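Local coordinates for citrate synthase (Thermotoga maritima, PDB 2P2W), which catalyses the condensation of oxaloacetate with acetyl-CoA and water to give citrate and free CoA, the entry reaction of the tricarboxylic acid cycle, at the interface of chains A and B. Residues are numbered along the deposited sequence; one frame, centred on the assembly and turned at random. Chains: chain A/B, Citrate synthase.

Contacts 1 and 2 show two different kinds of packing within one two-fold interface. Their C-alpha centres lie about 23 Å apart and they share no residue, although both join loops and helix ends of the same two chains. Contact 1 is centred about 9 Å from A:Asp300 and 12 Å from A:His250, so the partner subunit probably contributes to the surroundings of the active site. Contact 2, about 26 Å from A:Asp300, is a hydrophobic seam remote from it. Because each has a twin with the chains exchanged, the pair is repeated in the dimer, the basic assembly of the citrate synthase family.

Contact 1: the interface of chains A and B. Residues chain A 180, 204-205, 208, 210-211; chain B 191, 342.
B:Thr191 reaches across the interface and is held on two fronts by A:Ala205 and A:Leu210. Its hydroxyl OG1 donates a hydrogen bond of 3.2 Å to the carbonyl oxygen O of A:Ala205, arriving in the carbonyl plane on a lone pair, with a C=O...donor angle of 122°. At the other end of the residue the roles are reversed, for the backbone N of A:Leu210 donates to the carbonyl O of B:Thr191 over 2.9 Å. That bond is fairly straight, 160° at the hydrogen, although the donor is tilted away from the carbonyl plane. With chi1 near 70°, OG1 stands between the backbone N and carbonyl carbon of its own residue, a setting that turns the hydroxyl to A:Ala205 while the methyl CG2 points to A:Ala180, whose CB lies 3.7 Å from it.

Packing is densest around this threonine. The CA of A:Gly208, which carries no side chain, comes within 3.5 Å of OG1, and the CB of A:His211 sits 3.9 Å from the threonine CB. A:His211 touches through its CB, while its ring is carried away from B:Thr191. The CB of A:Leu210 closes in beside the bonded threonine carbonyl. The other flank is looser and meets through a methyl at longer range: CD1 of B:Leu342 lies 3.9 Å from the carbonyl O of A:Leu210 and 4.2 Å from the CB of A:Ala180.

B:Thr191 occupies the turn between helices 180-189 and 195-207 of its chain. In chain A it meets the N-terminal end of helix 180-189, the C-terminal end of helix 195-207 and the loop after the latter, which leads into helix 214-225. That loop carries A:His211, by family one of the catalytic histidines, so the partner's turn probably helps to steady the backbone behind an active-site residue.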
ATOM      1  N   ALA A 180      11.209  -2.639  -2.427  1.00 17.19           N
ATOM      2  CA  ALA A 180       9.791  -2.624  -2.781  1.00 18.02           C
ATOM      3  C   ALA A 180       8.833  -2.107  -1.707  1.00 17.85           C
ATOM      4  O   ALA A 180       7.949  -1.309  -2.011  1.00 16.35           O
ATOM      5  CB  ALA A 180       9.353  -4.012  -3.244  1.00 17.76           C
ATOM      6  N   GLY A 204       1.924  -4.743   2.833  1.00 15.87           N
ATOM      7  CA  GLY A 204       1.432  -5.558   1.736  1.00 16.53           C
ATOM      8  C   GLY A 204       2.544  -5.990   0.798  1.00 18.04           C
ATOM      9  O   GLY A 204       2.569  -7.129   0.332  1.00 17.52           O
ATOM     10  N   ALA A 205       3.467  -5.074   0.519  1.00 16.87           N
ATOM     11  CA  ALA A 205       4.592  -5.367  -0.362  1.00 17.37           C
ATOM     12  C   ALA A 205       5.597  -6.309   0.302  1.00 17.68           C
ATOM     13  O   ALA A 205       6.107  -7.237  -0.329  1.00 18.08           O
ATOM     14  CB  ALA A 205       5.289  -4.075  -0.760  1.00 17.60           C
ATOM     15  N   GLY A 208       4.888 -10.116   0.081  1.00 18.40           N
ATOM     16  CA  GLY A 208       5.120 -10.876  -1.139  1.00 17.64           C
ATOM     17  C   GLY A 208       6.301 -11.835  -1.106  1.00 17.94           C
ATOM     18  O   GLY A 208       7.333 -11.531  -0.501  1.00 17.86           O
ATOM     19  N   LEU A 210       8.316 -12.544  -3.403  1.00 17.88           N
ATOM     20  CA  LEU A 210       9.475 -11.973  -4.092  1.00 17.87           C
ATOM     21  C   LEU A 210      10.128 -10.850  -3.278  1.00 19.16           C
ATOM     22  O   LEU A 210      11.021 -10.138  -3.731  1.00 20.86           O
ATOM     23  CB  LEU A 210       9.005 -11.420  -5.443  1.00 17.90           C
ATOM     24  CG  LEU A 210       8.612 -12.519  -6.430  1.00 19.15           C
ATOM     25  CD1 LEU A 210       8.516 -12.002  -7.868  1.00 20.40           C
ATOM     26  CD2 LEU A 210       9.610 -13.674  -6.454  1.00 20.12           C
ATOM     27  N   HIS A 211       9.612 -10.669  -2.049  1.00 17.99           N
ATOM     28  CA  HIS A 211      10.185  -9.672  -1.153  1.00 19.18           C
ATOM     29  C   HIS A 211      10.386 -10.267   0.242  1.00 20.30           C
ATOM     30  O   HIS A 211      11.021 -11.302   0.424  1.00 20.83           O
ATOM     31  CB  HIS A 211       9.230  -8.470  -1.083  1.00 18.81           C
ATOM     32  CG  HIS A 211       9.898  -7.275  -0.444  1.00 18.36           C
ATOM     33  ND1 HIS A 211      11.216  -7.221  -0.125  1.00 19.31           N
ATOM     34  CD2 HIS A 211       9.322  -6.035  -0.138  1.00 19.04           C
ATOM     35  CE1 HIS A 211      11.426  -5.979   0.358  1.00 19.12           C
ATOM     36  NE2 HIS A 211      10.308  -5.246   0.362  1.00 19.41           N
TER
ATOM     37  N   THR B 191       5.702  -7.839  -6.043  1.00 17.16           N
ATOM     38  CA  THR B 191       6.362  -8.765  -5.099  1.00 16.91           C
ATOM     39  C   THR B 191       5.651 -10.139  -5.012  1.00 17.40           C
ATOM     40  O   THR B 191       6.008 -11.031  -4.241  1.00 17.49           O
ATOM     41  CB  THR B 191       6.366  -8.123  -3.712  1.00 18.05           C
ATOM     42  OG1 THR B 191       5.029  -8.105  -3.207  1.00 16.65           O
ATOM     43  CG2 THR B 191       6.895  -6.685  -3.773  1.00 17.12           C
ATOM     44  N   LEU B 342       9.714  -7.417 -10.489  1.00 18.84           N
ATOM     45  CA  LEU B 342       9.790  -6.731  -9.210  1.00 19.15           C
ATOM     46  C   LEU B 342      10.126  -5.264  -9.464  1.00 18.98           C
ATOM     47  O   LEU B 342      10.984  -4.961 -10.289  1.00 19.83           O
ATOM     48  CB  LEU B 342      10.887  -7.357  -8.342  1.00 18.86           C
ATOM     49  CG  LEU B 342      11.136  -6.690  -6.987  1.00 20.75           C
ATOM     50  CD1 LEU B 342      10.031  -7.091  -6.015  1.00 19.70           C
ATOM     51  CD2 LEU B 342      12.498  -7.115  -6.443  1.00 21.89           C
TER

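Contact 2: the interface of chains A and B. Residues chain A 83-85, 96; chain B 80, 99-100.
A hydrophobic seam between helix ends forms this part of the dimer interface: the last turn of helix 75-81 in chain B lies against the loop that follows the same helix in chain A, and A:Ile96, near the C-terminal end of helix 90-98, meets the segment that follows that helix in chain B. B:Ile80 leads the first half. Its methyl CD1 approaches the CD2 branch of A:Leu84 to 3.8 Å, the two side chains crossing at about a right angle. The same isoleucine also packs against backbone, its CG1 lying 3.5 Å from the carbonyl O of A:His83. The histidine takes part here through its backbone carbonyl.

B:Ile100 carries the second half and uses both branches. Its CG2 methyl meets the CG and CD carbons of the A:Pro85 ring, each 3.9 Å from it, whereas its CG1 faces A:Ile96, whose terminal CD1 is 4.0 Å away. Both partners are again crossed almost perpendicularly. With chi1 at -64°, CG1 of A:Ile96 points away from the residue's own carbonyl carbon, and an extended outer torsion of 171° then carries CD1 onward to the backbone of chain B, 3.7 Å from the carbonyl O of B:Ser99. Nearer its root, CG1 rests 3.9 Å from the CB of B:Ser99. An alanine in place of A:Ile96 would lack the CG1-CD1 arm, and would probably open a gap beside B:Ser99 and leave the CG1 branch of B:Ile100 without the methyl that packs against it.

A:His83, A:Leu84 and A:Pro85 belong to the connection between helices 75-81 and 90-98, and B:Ser99 and B:Ile100 to the segment immediately after helix 90-98. One short stretch of sequence therefore supplies both faces of the seam, far from the catalytic residues, which suggests a mainly structural part in holding the dimer together.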
ATOM      1  N   HIS A  83     -12.826 -10.690  18.598  1.00 28.84           N
ATOM      2  CA  HIS A  83     -13.871 -11.051  17.637  1.00 30.18           C
ATOM      3  C   HIS A  83     -13.269 -11.402  16.260  1.00 29.21           C
ATOM      4  O   HIS A  83     -13.969 -11.580  15.273  1.00 28.26           O
ATOM      5  CB  HIS A  83     -14.851  -9.874  17.486  1.00 32.68           C
ATOM      6  CG  HIS A  83     -15.641  -9.660  18.763  1.00 36.99           C
ATOM      7  ND1 HIS A  83     -15.309  -8.719  19.685  1.00 39.53           N
ATOM      8  CD2 HIS A  83     -16.790 -10.333  19.208  1.00 38.56           C
ATOM      9  CE1 HIS A  83     -16.227  -8.847  20.669  1.00 40.18           C
ATOM     10  NE2 HIS A  83     -17.126  -9.806  20.413  1.00 40.47           N
ATOM     11  N   LEU A  84     -11.913 -11.441  16.218  1.00 27.02           N
ATOM     12  CA  LEU A  84     -11.219 -11.769  14.960  1.00 25.98           C
ATOM     13  C   LEU A  84     -11.022 -13.282  14.814  1.00 25.94           C
ATOM     14  O   LEU A  84     -10.995 -14.027  15.784  1.00 25.82           O
ATOM     15  CB  LEU A  84      -9.820 -11.163  14.992  1.00 25.46           C
ATOM     16  CG  LEU A  84      -9.719  -9.639  14.883  1.00 24.00           C
ATOM     17  CD1 LEU A  84      -8.262  -9.204  14.980  1.00 24.32           C
ATOM     18  CD2 LEU A  84     -10.246  -9.089  13.552  1.00 23.31           C
ATOM     19  N   PRO A  85     -10.882 -13.746  13.563  1.00 26.30           N
ATOM     20  CA  PRO A  85     -10.661 -15.176  13.344  1.00 25.75           C
ATOM     21  C   PRO A  85      -9.297 -15.460  13.971  1.00 26.43           C
ATOM     22  O   PRO A  85      -8.481 -14.549  14.106  1.00 24.64           O
ATOM     23  CB  PRO A  85     -10.627 -15.290  11.822  1.00 26.45           C
ATOM     24  CG  PRO A  85     -11.533 -14.185  11.381  1.00 25.75           C
ATOM     25  CD  PRO A  85     -11.132 -13.049  12.290  1.00 25.32           C
ATOM     26  N   ILE A  96      -4.897  -4.485  10.093  1.00 20.38           N
ATOM     27  CA  ILE A  96      -6.134  -4.242  10.825  1.00 19.57           C
ATOM     28  C   ILE A  96      -5.957  -3.249  11.964  1.00 19.28           C
ATOM     29  O   ILE A  96      -6.656  -2.239  12.039  1.00 19.23           O
ATOM     30  CB  ILE A  96      -6.694  -5.554  11.416  1.00 19.81           C
ATOM     31  CG1 ILE A  96      -7.088  -6.510  10.287  1.00 18.84           C
ATOM     32  CG2 ILE A  96      -7.893  -5.250  12.315  1.00 21.77           C
ATOM     33  CD1 ILE A  96      -7.445  -7.917  10.766  1.00 19.26           C
TER
ATOM     34  N   ILE B  80     -17.300  -8.380  13.640  1.00 28.10           N
ATOM     35  CA  ILE B  80     -16.286  -7.351  13.838  1.00 25.87           C
ATOM     36  C   ILE B  80     -16.880  -5.952  13.677  1.00 25.24           C
ATOM     37  O   ILE B  80     -16.539  -5.039  14.424  1.00 24.56           O
ATOM     38  CB  ILE B  80     -15.131  -7.532  12.828  1.00 26.35           C
ATOM     39  CG1 ILE B  80     -14.260  -8.715  13.253  1.00 27.63           C
ATOM     40  CG2 ILE B  80     -14.315  -6.258  12.716  1.00 25.87           C
ATOM     41  CD1 ILE B  80     -13.685  -9.502  12.090  1.00 28.75           C
ATOM     42  N   SER B  99      -8.840  -7.054   4.922  1.00 24.79           N
ATOM     43  CA  SER B  99      -7.690  -7.682   5.575  1.00 26.81           C
ATOM     44  C   SER B  99      -8.095  -8.819   6.524  1.00 29.50           C
ATOM     45  O   SER B  99      -7.298  -9.325   7.303  1.00 28.12           O
ATOM     46  CB  SER B  99      -6.944  -6.605   6.364  1.00 24.99           C
ATOM     47  OG  SER B  99      -6.419  -5.636   5.458  1.00 24.66           O
ATOM     48  N   ILE B 100      -9.384  -9.198   6.480  1.00 32.09           N
ATOM     49  CA  ILE B 100      -9.799 -10.342   7.287  1.00 38.06           C
ATOM     50  C   ILE B 100      -9.932 -11.610   6.430  1.00 41.33           C
ATOM     51  O   ILE B 100     -11.011 -12.033   6.037  1.00 44.54           O
ATOM     52  CB  ILE B 100     -11.120 -10.006   7.986  1.00 38.50           C
ATOM     53  CG1 ILE B 100     -10.909  -8.818   8.929  1.00 37.86           C
ATOM     54  CG2 ILE B 100     -11.577 -11.200   8.845  1.00 39.25           C
ATOM     55  CD1 ILE B 100     -12.209  -8.073   9.240  1.00 41.27           C
TER